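Exopolyphosphatase (Aquifex aeolicus, PDB 1T6C) probably hydrolyses phosphoanhydride bonds in polyphosphate or guanosine pentaphosphate, as a calcium-binding member of the actin-like Ppx/GppA phosphatase family. Local coordinates at residues K201-V206 against I287-C292. Residues are numbered along the deposited sequence; the frame is centred on the assembly and turned at random. Where two conformers were deposited one is given.
Sequences KVKKPV and IFEKDC
Phe288 has CG anti to its carbonyl carbon (chi1 -82°), and Lys203 has CG anti to its backbone N (chi1 162°); beyond CG the extended Lys203 chain takes NZ past the carbonyl of Ile287 to Glu289. A Schellman motif, with Glu289 at positive phi, ends helix 274-288 here. This helix end packs on the loop that leads from helix 185-199 to strand 208-212 in an actin-like domain. Lys203 CA lies over one face of the Phe288 ring, offset toward the rim. This is a CH-pi contact, 4.2 Å from CA to the ring centroid. Val202 CG2 touches Phe288 CE1 at 3.8 Å, and Val206 CG2 packs near CD2. Tyr152 and Phe154 of strand 149-156 also touch the Phe288 side chain. An alanine at Phe288 would probably open a gap between the loop and the helix end and leave Val202 CG2 and Val206 CG2 without this packing partner. In the Lys203 conformer given, one of two deposited, NZ forms a salt bridge with Glu289 OE2 at 2.6 Å, on the anti side of the carboxylate and 24° out of its plane. There a water also accepts from NZ and donates to Ile287 O. In the Lys290 conformer given, the bent chain brings CE to 3.4 Å from Val206 O, and NZ bonds to Asp207 O. A second water donates to Lys204 O and Phe288 O, and accepts from Val206 N.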
ATOM      1  N   LYS A 201       9.509  19.017   3.211  1.00 19.38           N
ATOM      2  CA  LYS A 201       8.392  19.722   2.593  1.00 21.06           C
ATOM      3  C   LYS A 201       7.007  19.246   3.075  1.00 20.65           C
ATOM      4  O   LYS A 201       6.016  19.979   2.923  1.00 21.95           O
ATOM      5  CB  LYS A 201       8.488  19.594   1.074  1.00 21.52           C
ATOM      6  CG  LYS A 201       9.779  20.154   0.477  1.00 24.98           C
ATOM      7  CD  LYS A 201       9.786  19.878  -1.044  1.00 30.02           C
ATOM      8  CE  LYS A 201      11.124  20.142  -1.740  1.00 32.69           C
ATOM      9  NZ  LYS A 201      11.234  19.350  -3.038  1.00 34.43           N
ATOM     10  N   VAL A 202       6.918  18.030   3.620  1.00 18.93           N
ATOM     11  CA  VAL A 202       5.644  17.524   4.152  1.00 19.32           C
ATOM     12  C   VAL A 202       5.494  17.613   5.654  1.00 19.07           C
ATOM     13  O   VAL A 202       4.428  17.300   6.189  1.00 18.52           O
ATOM     14  CB  VAL A 202       5.336  16.080   3.687  1.00 20.06           C
ATOM     15  CG1 VAL A 202       5.525  15.990   2.178  1.00 22.49           C
ATOM     16  CG2 VAL A 202       6.201  15.046   4.405  1.00 21.05           C
ATOM     17  N   LYS A 203       6.554  18.035   6.333  1.00 18.72           N
ATOM     18  CA  LYS A 203       6.563  18.128   7.795  1.00 19.04           C
ATOM     19  C   LYS A 203       5.415  19.015   8.281  1.00 19.17           C
ATOM     20  O   LYS A 203       5.231  20.116   7.790  1.00 18.72           O
ATOM     21  CB  LYS A 203       7.896  18.716   8.293  0.50 19.43           C
ATOM     22  CG  LYS A 203       7.832  19.235   9.726  0.50 20.86           C
ATOM     23  CD  LYS A 203       9.207  19.567  10.259  0.50 22.29           C
ATOM     24  CE  LYS A 203       9.205  19.641  11.773  0.50 22.75           C
ATOM     25  NZ  LYS A 203      10.513  20.136  12.263  0.50 23.42           N
ATOM     26  N   LYS A 204       4.669  18.508   9.255  1.00 19.81           N
ATOM     27  CA  LYS A 204       3.591  19.215   9.930  1.00 20.91           C
ATOM     28  C   LYS A 204       3.545  18.672  11.383  1.00 21.27           C
ATOM     29  O   LYS A 204       3.913  17.506  11.647  1.00 19.10           O
ATOM     30  CB  LYS A 204       2.237  18.949   9.232  1.00 21.64           C
ATOM     31  CG  LYS A 204       2.089  19.538   7.863  1.00 24.59           C
ATOM     32  CD  LYS A 204       0.696  19.267   7.310  1.00 27.35           C
ATOM     33  CE  LYS A 204       0.557  19.611   5.836  1.00 30.03           C
ATOM     34  NZ  LYS A 204       1.611  20.494   5.231  1.00 32.86           N
ATOM     35  N   PRO A 205       3.108  19.483  12.348  1.00 20.99           N
ATOM     36  CA  PRO A 205       2.887  18.951  13.691  1.00 20.99           C
ATOM     37  C   PRO A 205       1.761  17.918  13.699  1.00 19.59           C
ATOM     38  O   PRO A 205       0.668  18.200  13.227  1.00 20.24           O
ATOM     39  CB  PRO A 205       2.473  20.184  14.505  1.00 21.17           C
ATOM     40  CG  PRO A 205       2.881  21.330  13.686  1.00 22.01           C
ATOM     41  CD  PRO A 205       2.768  20.915  12.274  1.00 22.27           C
ATOM     42  N   VAL A 206       2.033  16.739  14.242  1.00 18.95           N
ATOM     43  CA  VAL A 206       0.996  15.720  14.384  1.00 19.28           C
ATOM     44  C   VAL A 206       1.083  15.032  15.734  1.00 18.62           C
ATOM     45  O   VAL A 206       2.120  15.080  16.395  1.00 18.64           O
ATOM     46  CB  VAL A 206       1.090  14.654  13.259  1.00 19.79           C
ATOM     47  CG1 VAL A 206       0.939  15.331  11.925  1.00 21.07           C
ATOM     48  CG2 VAL A 206       2.381  13.905  13.360  1.00 20.42           C
ATOM     49  N   ILE A 287      12.148  13.651  10.871  1.00 13.24           N
ATOM     50  CA  ILE A 287      11.705  14.936  10.353  1.00 14.57           C
ATOM     51  C   ILE A 287      10.463  15.438  11.054  1.00 14.20           C
ATOM     52  O   ILE A 287      10.352  16.624  11.323  1.00 15.44           O
ATOM     53  CB  ILE A 287      11.458  14.840   8.836  1.00 16.32           C
ATOM     54  CG1 ILE A 287      12.762  14.536   8.105  1.00 18.58           C
ATOM     55  CG2 ILE A 287      10.746  16.093   8.305  1.00 18.60           C
ATOM     56  CD1 ILE A 287      13.675  15.656   8.001  1.00 24.00           C
ATOM     57  N   PHE A 288       9.513  14.552  11.336  1.00 14.05           N
ATOM     58  CA  PHE A 288       8.292  14.943  12.021  1.00 13.99           C
ATOM     59  C   PHE A 288       8.496  15.108  13.529  1.00 14.70           C
ATOM     60  O   PHE A 288       7.575  15.466  14.244  1.00 14.85           O
ATOM     61  CB  PHE A 288       7.211  13.909  11.775  1.00 14.00           C
ATOM     62  CG  PHE A 288       6.501  14.076  10.484  1.00 16.23           C
ATOM     63  CD1 PHE A 288       7.103  13.693   9.283  1.00 16.91           C
ATOM     64  CD2 PHE A 288       5.232  14.619  10.453  1.00 17.01           C
ATOM     65  CE1 PHE A 288       6.421  13.836   8.051  1.00 16.68           C
ATOM     66  CE2 PHE A 288       4.560  14.749   9.243  1.00 18.77           C
ATOM     67  CZ  PHE A 288       5.159  14.359   8.059  1.00 16.73           C
ATOM     68  N   GLU A 289       9.691  14.782  13.995  1.00 14.36           N
ATOM     69  CA  GLU A 289      10.061  14.857  15.407  1.00 15.09           C
ATOM     70  C   GLU A 289       9.148  14.005  16.289  1.00 15.48           C
ATOM     71  O   GLU A 289       8.689  14.432  17.346  1.00 15.81           O
ATOM     72  CB  GLU A 289      10.140  16.317  15.841  1.00 15.59           C
ATOM     73  CG  GLU A 289      11.159  17.143  15.071  1.00 17.61           C
ATOM     74  CD  GLU A 289      11.141  18.587  15.548  1.00 22.93           C
ATOM     75  OE1 GLU A 289      11.608  18.821  16.674  1.00 21.93           O
ATOM     76  OE2 GLU A 289      10.631  19.470  14.817  1.00 26.82           O
ATOM     77  N   LYS A 290       8.860  12.773  15.818  1.00 15.05           N
ATOM     78  CA  LYS A 290       8.018  11.844  16.551  1.00 14.98           C
ATOM     79  C   LYS A 290       8.801  10.602  16.916  1.00 14.91           C
ATOM     80  O   LYS A 290       9.597  10.096  16.136  1.00 15.83           O
ATOM     81  CB  LYS A 290       6.766  11.482  15.728  0.60 15.36           C
ATOM     82  CG  LYS A 290       5.919  12.691  15.349  0.60 16.61           C
ATOM     83  CD  LYS A 290       5.033  13.148  16.540  0.60 18.46           C
ATOM     84  CE  LYS A 290       3.877  12.158  16.767  0.60 20.60           C
ATOM     85  NZ  LYS A 290       3.856  11.512  18.115  0.60 23.68           N
ATOM     86  N   ASP A 291       8.579  10.092  18.112  1.00 15.40           N
ATOM     87  CA  ASP A 291       9.398   9.001  18.576  1.00 15.75           C
ATOM     88  C   ASP A 291       8.880   7.630  18.154  1.00 14.15           C
ATOM     89  O   ASP A 291       9.561   6.644  18.358  1.00 13.64           O
ATOM     90  CB  ASP A 291       9.520   9.029  20.085  1.00 16.67           C
ATOM     91  CG  ASP A 291      10.390  10.170  20.584  1.00 20.77           C
ATOM     92  OD1 ASP A 291      11.298  10.661  19.856  1.00 22.62           O
ATOM     93  OD2 ASP A 291      10.200  10.628  21.716  1.00 27.15           O
ATOM     94  N   CYS A 292       7.664   7.566  17.624  1.00 14.84           N
ATOM     95  CA  CYS A 292       7.099   6.265  17.245  1.00 15.05           C
ATOM     96  C   CYS A 292       5.958   6.404  16.258  1.00 14.32           C
ATOM     97  O   CYS A 292       5.401   7.493  16.055  1.00 14.23           O
ATOM     98  CB  CYS A 292       6.615   5.499  18.458  1.00 16.09           C
ATOM     99  SG  CYS A 292       5.140   6.191  19.188  1.00 21.78           S
TER
HETATM  100  O   HOH W   1      12.335  18.436  11.377  1.00 28.05           O
HETATM  101  O   HOH W   2       5.070  16.226  13.916  1.00 29.99           O